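Local coordinates for protein catechol 1,2-dioxygenase (Acinetobacter sp., PDB 1DMH) that catalyses the ferric iron-dependent ring cleavage of catechol by molecular oxygen to cis,cis-muconate, a step of the beta-ketoadipate pathway, at residues A[137-142]-A[287-292]; A[151-156]-A[182-187]. All coordinates share one frame; numbering follows the deposited sequence.

How the contacts relate
Both contacts belong to one mixed beta-sheet system, and their centres lie about 9 Å apart. The segments of contact 2 fall between those of contact 1 in sequence, and strands 133-141 and 152-157 are consecutive. I140 of contact 1 joins them: its CG1 lies 3.5 Å from T184 CG2 and 3.7 Å from V153 CG2, while its CG2 meets A151 CB at 3.9 Å. Neither contact touches the iron. The side chains of L290 and V153 each lie about 10 Å from that of the iron ligand H226, whereas W156, farther along the strand of contact 2, stacks its ring on that histidine.

Contact 1. Residues A[137-142]-A[287-292]; sequences HGTIFD and VFDLKL
I140 and L290 run alongside each other in the same direction, I140 CD1 lying 3.6 Å from L290 CD1 and also against L290 CB. CG1 of I140 and CG of L290 each stand anti to their own carbonyl carbon, so the two branches leave the paired backbones in step. Both rest on V229 of strand 220-230, and L290 also touches Y227. H137 and V287 occupy the other face of the sheet; H137 has CG in the crowded position between N and C (chi1 60°), and its CE1 comes obliquely to within 3.4 Å of V287 CG2. The ring is also tied by NE2 to E285. These residues join strand 133-141 in parallel to 283-291 within the beta-sandwich core of an intradiol dioxygenase, and D289 marks where regular pairing is interrupted. F288 O is turned to Y190 OH and makes a CA-H...O contact with G138, whose lack of a side chain permits this approach. The D289 carboxylate takes the place of the F288 carbonyl as acceptor for T139 N: T139 N donates to D289 OD1 at 2.8 Å, from above the carboxylate plane. A water donates to D289 OD1 at 2.6 Å, so that this oxygen is gripped twice. Backbone bonding then resumes, with F141 N to L290 O at 2.8 Å the straightest bond across the pair (171°). The F141 ring turns its edge to D289, CE2 lying 3.8 Å from D289 CB, with the ring and carboxylate planes 81° apart. T139 CG2 sits over one ring face near the rim. K291 runs extended along the F141 side, then bends at its last torsion to bring NZ within 3.1 Å of D142 O, in the carbonyl plane; A143 O gives that ammonium a weak further bond.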
ATOM      1  N   HIS A 137      13.346  24.250  28.316  1.00 15.93           N
ATOM      2  CA  HIS A 137      12.507  25.408  28.528  1.00 16.83           C
ATOM      3  C   HIS A 137      12.722  26.457  27.447  1.00 16.52           C
ATOM      4  O   HIS A 137      13.684  26.408  26.679  1.00 16.13           O
ATOM      5  CB  HIS A 137      12.786  25.974  29.931  1.00 17.82           C
ATOM      6  CG  HIS A 137      14.210  26.391  30.149  1.00 18.92           C
ATOM      7  ND1 HIS A 137      14.653  27.675  29.919  1.00 19.84           N
ATOM      8  CD2 HIS A 137      15.300  25.683  30.535  1.00 19.80           C
ATOM      9  CE1 HIS A 137      15.953  27.743  30.156  1.00 19.56           C
ATOM     10  NE2 HIS A 137      16.370  26.548  30.532  1.00 18.92           N
ATOM     11  N   GLY A 138      11.796  27.397  27.376  1.00 16.22           N
ATOM     12  CA  GLY A 138      11.913  28.437  26.387  1.00 16.67           C
ATOM     13  C   GLY A 138      10.762  29.395  26.495  1.00 16.29           C
ATOM     14  O   GLY A 138       9.947  29.303  27.410  1.00 16.06           O
ATOM     15  N   THR A 139      10.704  30.320  25.551  1.00 16.96           N
ATOM     16  CA  THR A 139       9.651  31.317  25.522  1.00 17.77           C
ATOM     17  C   THR A 139       8.948  31.222  24.178  1.00 17.80           C
ATOM     18  O   THR A 139       9.578  30.915  23.169  1.00 17.37           O
ATOM     19  CB  THR A 139      10.237  32.755  25.660  1.00 18.88           C
ATOM     20  OG1 THR A 139      10.927  32.884  26.913  1.00 19.04           O
ATOM     21  CG2 THR A 139       9.113  33.807  25.566  1.00 19.04           C
ATOM     22  N   ILE A 140       7.641  31.462  24.167  1.00 18.08           N
ATOM     23  CA  ILE A 140       6.906  31.461  22.912  1.00 18.53           C
ATOM     24  C   ILE A 140       6.655  32.931  22.550  1.00 19.37           C
ATOM     25  O   ILE A 140       6.150  33.686  23.369  1.00 20.33           O
ATOM     26  CB  ILE A 140       5.545  30.741  23.040  1.00 17.41           C
ATOM     27  CG1 ILE A 140       5.767  29.282  23.448  1.00 17.35           C
ATOM     28  CG2 ILE A 140       4.770  30.854  21.710  1.00 17.91           C
ATOM     29  CD1 ILE A 140       6.645  28.491  22.467  1.00 16.54           C
ATOM     30  N   PHE A 141       7.014  33.334  21.335  1.00 20.25           N
ATOM     31  CA  PHE A 141       6.803  34.709  20.877  1.00 20.58           C
ATOM     32  C   PHE A 141       5.714  34.818  19.820  1.00 20.58           C
ATOM     33  O   PHE A 141       5.636  33.964  18.937  1.00 19.94           O
ATOM     34  CB  PHE A 141       8.085  35.278  20.291  1.00 21.16           C
ATOM     35  CG  PHE A 141       9.198  35.397  21.277  1.00 22.50           C
ATOM     36  CD1 PHE A 141       9.253  36.482  22.151  1.00 23.71           C
ATOM     37  CD2 PHE A 141      10.204  34.444  21.332  1.00 23.62           C
ATOM     38  CE1 PHE A 141      10.299  36.619  23.062  1.00 23.68           C
ATOM     39  CE2 PHE A 141      11.265  34.573  22.243  1.00 24.02           C
ATOM     40  CZ  PHE A 141      11.307  35.663  23.105  1.00 23.96           C
ATOM     41  N   ASP A 142       4.883  35.863  19.903  1.00 20.73           N
ATOM     42  CA  ASP A 142       3.839  36.063  18.905  1.00 20.92           C
ATOM     43  C   ASP A 142       4.455  36.623  17.636  1.00 21.83           C
ATOM     44  O   ASP A 142       5.678  36.826  17.556  1.00 21.57           O
ATOM     45  CB  ASP A 142       2.718  36.999  19.393  1.00 21.18           C
ATOM     46  CG  ASP A 142       3.193  38.425  19.703  1.00 20.36           C
ATOM     47  OD1 ASP A 142       4.188  38.918  19.132  1.00 20.38           O
ATOM     48  OD2 ASP A 142       2.511  39.082  20.508  1.00 20.84           O
ATOM     49  N   VAL A 287      17.522  25.053  25.841  1.00 17.99           N
ATOM     50  CA  VAL A 287      16.651  26.214  25.803  1.00 18.30           C
ATOM     51  C   VAL A 287      16.203  26.309  24.343  1.00 17.95           C
ATOM     52  O   VAL A 287      17.029  26.206  23.444  1.00 17.84           O
ATOM     53  CB  VAL A 287      17.423  27.515  26.169  1.00 18.38           C
ATOM     54  CG1 VAL A 287      16.480  28.714  26.161  1.00 19.17           C
ATOM     55  CG2 VAL A 287      18.074  27.365  27.515  1.00 19.87           C
ATOM     56  N   PHE A 288      14.914  26.469  24.089  1.00 17.60           N
ATOM     57  CA  PHE A 288      14.474  26.604  22.705  1.00 17.87           C
ATOM     58  C   PHE A 288      13.243  27.484  22.674  1.00 17.39           C
ATOM     59  O   PHE A 288      12.212  27.133  23.246  1.00 17.36           O
ATOM     60  CB  PHE A 288      14.143  25.248  22.070  1.00 17.55           C
ATOM     61  CG  PHE A 288      13.837  25.341  20.595  1.00 19.41           C
ATOM     62  CD1 PHE A 288      14.796  25.829  19.704  1.00 19.74           C
ATOM     63  CD2 PHE A 288      12.584  25.001  20.098  1.00 19.75           C
ATOM     64  CE1 PHE A 288      14.511  25.983  18.337  1.00 19.20           C
ATOM     65  CE2 PHE A 288      12.296  25.152  18.739  1.00 19.29           C
ATOM     66  CZ  PHE A 288      13.272  25.647  17.863  1.00 19.39           C
ATOM     67  N   ASP A 289      13.376  28.651  22.044  1.00 18.14           N
ATOM     68  CA  ASP A 289      12.261  29.594  21.914  1.00 18.42           C
ATOM     69  C   ASP A 289      11.634  29.384  20.555  1.00 17.95           C
ATOM     70  O   ASP A 289      12.329  29.042  19.585  1.00 17.62           O
ATOM     71  CB  ASP A 289      12.712  31.057  21.963  1.00 18.83           C
ATOM     72  CG  ASP A 289      13.432  31.412  23.231  1.00 19.73           C
ATOM     73  OD1 ASP A 289      13.146  30.818  24.288  1.00 19.45           O
ATOM     74  OD2 ASP A 289      14.264  32.323  23.167  1.00 19.81           O
ATOM     75  N   LEU A 290      10.327  29.605  20.485  1.00 18.02           N
ATOM     76  CA  LEU A 290       9.603  29.466  19.229  1.00 18.01           C
ATOM     77  C   LEU A 290       8.856  30.750  18.935  1.00 18.11           C
ATOM     78  O   LEU A 290       8.284  31.355  19.837  1.00 17.49           O
ATOM     79  CB  LEU A 290       8.607  28.306  19.293  1.00 17.12           C
ATOM     80  CG  LEU A 290       9.280  26.954  19.520  1.00 18.23           C
ATOM     81  CD1 LEU A 290       9.405  26.766  21.017  1.00 18.97           C
ATOM     82  CD2 LEU A 290       8.477  25.798  18.904  1.00 17.55           C
ATOM     83  N   LYS A 291       8.875  31.163  17.670  1.00 19.06           N
ATOM     84  CA  LYS A 291       8.180  32.376  17.242  1.00 19.85           C
ATOM     85  C   LYS A 291       7.109  31.951  16.244  1.00 18.96           C
ATOM     86  O   LYS A 291       7.389  31.214  15.283  1.00 18.09           O
ATOM     87  CB  LYS A 291       9.153  33.372  16.597  1.00 21.77           C
ATOM     88  CG  LYS A 291       8.494  34.715  16.220  1.00 25.50           C
ATOM     89  CD  LYS A 291       9.542  35.698  15.671  1.00 28.69           C
ATOM     90  CE  LYS A 291       8.929  36.975  15.092  1.00 29.74           C
ATOM     91  NZ  LYS A 291       8.228  37.765  16.125  1.00 31.92           N
ATOM     92  N   LEU A 292       5.888  32.417  16.488  1.00 18.42           N
ATOM     93  CA  LEU A 292       4.731  32.069  15.663  1.00 19.12           C
ATOM     94  C   LEU A 292       4.382  33.069  14.543  1.00 19.30           C
ATOM     95  O   LEU A 292       4.817  34.221  14.556  1.00 19.90           O
ATOM     96  CB  LEU A 292       3.511  31.879  16.570  1.00 18.21           C
ATOM     97  CG  LEU A 292       3.558  30.858  17.709  1.00 18.40           C
ATOM     98  CD1 LEU A 292       2.195  30.826  18.363  1.00 18.26           C
ATOM     99  CD2 LEU A 292       3.912  29.465  17.190  1.00 18.13           C
TER
HETATM  100  O   HOH W   1      13.991  31.458  26.662  1.00 28.18           O

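Contact 2. Residues A[151-156]-A[182-187]; sequences AKVEIW and IITDEN
The antiparallel pairing of strands 152-157 and 179-183, inside the mixed sheet of the dioxygenase domain, ends here, where the T184 hydroxyl adds a bond to the backbone ones. V153 and I182 form a hydrogen-bonded pair, gripped both ways: V153 N reaches I182 O at 2.7 Å and nearly straight (175°), while I182 N returns to V153 O, each donor lying in the carbonyl plane. K152 and I183 make the next, non-hydrogen-bonded pair, touching obliquely where I183 CD1 meets K152 CG and CB. One step on, T184 N donates to A151 O at 2.8 Å, and the T184 hydroxyl completes the closure. With OG1 in the crowded position between N and C (chi1 55°), the hydroxyl accepts from A151 N at 2.7 Å and donates to L148 O, so this buried oxygen is satisfied on both counts. That torsion also sets CG2 anti to the carbonyl carbon; the T184 and V153 side chains cross at about a right angle, their CG2 methyls 3.8 Å apart. Beyond the strand, D185 OD1 accepts from N187 N in an Asx turn and also from Q189 N, leading the chain toward strand 189-195. Strand 133-141 lies against A151, V153 and T184, I182 lies against Y190 and V192 of strand 189-195, and strand 220-230 borders segment 151-156 through backbone hydrogen bonds of K152 with S230 and of E154 with F228.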
ATOM      1  N   ALA A 151      -0.212  30.278  25.175  1.00 22.39           N
ATOM      2  CA  ALA A 151       0.002  29.518  23.947  1.00 20.94           C
ATOM      3  C   ALA A 151       0.035  28.057  24.396  1.00 20.17           C
ATOM      4  O   ALA A 151       0.437  27.761  25.527  1.00 20.62           O
ATOM      5  CB  ALA A 151       1.340  29.917  23.306  1.00 20.86           C
ATOM      6  N   LYS A 152      -0.400  27.130  23.553  1.00 19.07           N
ATOM      7  CA  LYS A 152      -0.361  25.720  23.959  1.00 18.34           C
ATOM      8  C   LYS A 152       0.812  25.035  23.268  1.00 17.95           C
ATOM      9  O   LYS A 152       0.855  24.943  22.036  1.00 17.74           O
ATOM     10  CB  LYS A 152      -1.639  25.011  23.566  1.00 19.28           C
ATOM     11  CG  LYS A 152      -1.744  23.546  23.970  1.00 19.78           C
ATOM     12  CD  LYS A 152      -3.124  23.096  23.546  1.00 22.03           C
ATOM     13  CE  LYS A 152      -3.493  21.726  24.019  1.00 25.01           C
ATOM     14  NZ  LYS A 152      -4.972  21.518  23.858  1.00 26.01           N
ATOM     15  N   VAL A 153       1.761  24.580  24.075  1.00 16.07           N
ATOM     16  CA  VAL A 153       2.955  23.923  23.573  1.00 14.90           C
ATOM     17  C   VAL A 153       2.796  22.421  23.795  1.00 14.32           C
ATOM     18  O   VAL A 153       2.673  21.980  24.942  1.00 15.46           O
ATOM     19  CB  VAL A 153       4.218  24.406  24.334  1.00 13.92           C
ATOM     20  CG1 VAL A 153       5.469  23.742  23.755  1.00 13.61           C
ATOM     21  CG2 VAL A 153       4.340  25.937  24.256  1.00 14.79           C
ATOM     22  N   GLU A 154       2.770  21.644  22.715  1.00 12.51           N
ATOM     23  CA  GLU A 154       2.664  20.198  22.839  1.00 13.42           C
ATOM     24  C   GLU A 154       4.002  19.554  22.489  1.00 13.30           C
ATOM     25  O   GLU A 154       4.542  19.792  21.421  1.00 14.17           O
ATOM     26  CB  GLU A 154       1.583  19.660  21.920  1.00 13.44           C
ATOM     27  CG  GLU A 154       0.242  20.261  22.225  1.00 15.28           C
ATOM     28  CD  GLU A 154      -0.851  19.675  21.365  1.00 16.26           C
ATOM     29  OE1 GLU A 154      -1.125  18.463  21.482  1.00 16.61           O
ATOM     30  OE2 GLU A 154      -1.428  20.434  20.569  1.00 17.30           O
ATOM     31  N   ILE A 155       4.511  18.734  23.405  1.00 13.27           N
ATOM     32  CA  ILE A 155       5.797  18.079  23.248  1.00 12.62           C
ATOM     33  C   ILE A 155       5.694  16.570  23.391  1.00 13.41           C
ATOM     34  O   ILE A 155       4.980  16.066  24.259  1.00 14.41           O
ATOM     35  CB  ILE A 155       6.780  18.594  24.318  1.00 12.93           C
ATOM     36  CG1 ILE A 155       6.784  20.129  24.295  1.00 13.09           C
ATOM     37  CG2 ILE A 155       8.183  18.039  24.070  1.00 11.95           C
ATOM     38  CD1 ILE A 155       7.798  20.738  25.207  1.00 14.96           C
ATOM     39  N   TRP A 156       6.387  15.836  22.533  1.00 12.86           N
ATOM     40  CA  TRP A 156       6.384  14.388  22.662  1.00 12.63           C
ATOM     41  C   TRP A 156       7.723  13.920  22.151  1.00 12.78           C
ATOM     42  O   TRP A 156       8.289  14.544  21.257  1.00 12.57           O
ATOM     43  CB  TRP A 156       5.177  13.744  21.921  1.00 13.22           C
ATOM     44  CG  TRP A 156       5.100  13.779  20.392  1.00 12.97           C
ATOM     45  CD1 TRP A 156       5.377  12.750  19.529  1.00 13.91           C
ATOM     46  CD2 TRP A 156       4.669  14.878  19.575  1.00 12.99           C
ATOM     47  NE1 TRP A 156       5.143  13.140  18.229  1.00 14.04           N
ATOM     48  CE2 TRP A 156       4.709  14.441  18.228  1.00 13.75           C
ATOM     49  CE3 TRP A 156       4.253  16.194  19.852  1.00 13.28           C
ATOM     50  CZ2 TRP A 156       4.351  15.269  17.160  1.00 13.52           C
ATOM     51  CZ3 TRP A 156       3.899  17.023  18.789  1.00 13.70           C
ATOM     52  CH2 TRP A 156       3.950  16.553  17.457  1.00 14.91           C
ATOM     53  N   ILE A 182       1.593  22.025  27.430  1.00 16.77           N
ATOM     54  CA  ILE A 182       1.899  23.065  28.394  1.00 18.49           C
ATOM     55  C   ILE A 182       1.373  24.402  27.931  1.00 18.45           C
ATOM     56  O   ILE A 182       1.605  24.819  26.804  1.00 18.83           O
ATOM     57  CB  ILE A 182       3.406  23.148  28.654  1.00 19.94           C
ATOM     58  CG1 ILE A 182       3.842  21.806  29.221  1.00 21.13           C
ATOM     59  CG2 ILE A 182       3.743  24.305  29.625  1.00 19.64           C
ATOM     60  CD1 ILE A 182       5.197  21.802  29.640  1.00 25.72           C
ATOM     61  N   ILE A 183       0.616  25.050  28.801  1.00 19.13           N
ATOM     62  CA  ILE A 183       0.062  26.363  28.492  1.00 19.17           C
ATOM     63  C   ILE A 183       1.111  27.323  28.978  1.00 19.54           C
ATOM     64  O   ILE A 183       1.509  27.253  30.148  1.00 18.57           O
ATOM     65  CB  ILE A 183      -1.223  26.641  29.291  1.00 19.59           C
ATOM     66  CG1 ILE A 183      -2.235  25.524  29.040  1.00 20.23           C
ATOM     67  CG2 ILE A 183      -1.739  28.040  28.965  1.00 18.59           C
ATOM     68  CD1 ILE A 183      -2.532  25.271  27.565  1.00 21.15           C
ATOM     69  N   THR A 184       1.573  28.205  28.101  1.00 19.58           N
ATOM     70  CA  THR A 184       2.589  29.149  28.522  1.00 20.98           C
ATOM     71  C   THR A 184       2.065  30.049  29.657  1.00 22.03           C
ATOM     72  O   THR A 184       0.872  30.357  29.738  1.00 21.31           O
ATOM     73  CB  THR A 184       3.113  29.986  27.330  1.00 20.54           C
ATOM     74  OG1 THR A 184       2.025  30.635  26.670  1.00 19.53           O
ATOM     75  CG2 THR A 184       3.832  29.071  26.324  1.00 20.01           C
ATOM     76  N   ASP A 185       2.973  30.430  30.549  1.00 23.58           N
ATOM     77  CA  ASP A 185       2.644  31.269  31.701  1.00 25.02           C
ATOM     78  C   ASP A 185       2.658  32.765  31.349  1.00 26.12           C
ATOM     79  O   ASP A 185       2.820  33.135  30.178  1.00 25.50           O
ATOM     80  CB  ASP A 185       3.642  30.973  32.825  1.00 24.72           C
ATOM     81  CG  ASP A 185       5.070  31.350  32.455  1.00 24.61           C
ATOM     82  OD1 ASP A 185       5.265  32.175  31.534  1.00 24.58           O
ATOM     83  OD2 ASP A 185       6.006  30.835  33.102  1.00 25.35           O
ATOM     84  N   GLU A 186       2.508  33.602  32.383  1.00 27.69           N
ATOM     85  CA  GLU A 186       2.469  35.079  32.282  1.00 29.05           C
ATOM     86  C   GLU A 186       3.598  35.700  31.490  1.00 28.54           C
ATOM     87  O   GLU A 186       3.501  36.839  31.047  1.00 29.03           O
ATOM     88  CB  GLU A 186       2.493  35.719  33.675  1.00 31.56           C
ATOM     89  CG  GLU A 186       1.510  35.136  34.659  1.00 36.43           C
ATOM     90  CD  GLU A 186       1.853  33.696  35.028  1.00 39.63           C
ATOM     91  OE1 GLU A 186       2.955  33.485  35.594  1.00 41.59           O
ATOM     92  OE2 GLU A 186       1.028  32.782  34.749  1.00 41.47           O
ATOM     93  N   ASN A 187       4.691  34.968  31.328  1.00 28.19           N
ATOM     94  CA  ASN A 187       5.818  35.504  30.596  1.00 27.97           C
ATOM     95  C   ASN A 187       6.021  34.751  29.298  1.00 26.04           C
ATOM     96  O   ASN A 187       7.092  34.846  28.691  1.00 25.46           O
ATOM     97  CB  ASN A 187       7.055  35.526  31.486  1.00 30.76           C
ATOM     98  CG  ASN A 187       6.842  36.404  32.705  1.00 35.69           C
ATOM     99  OD1 ASN A 187       6.254  37.484  32.608  1.00 41.37           O
ATOM    100  ND2 ASN A 187       7.315  35.947  33.856  1.00 42.56           N
TER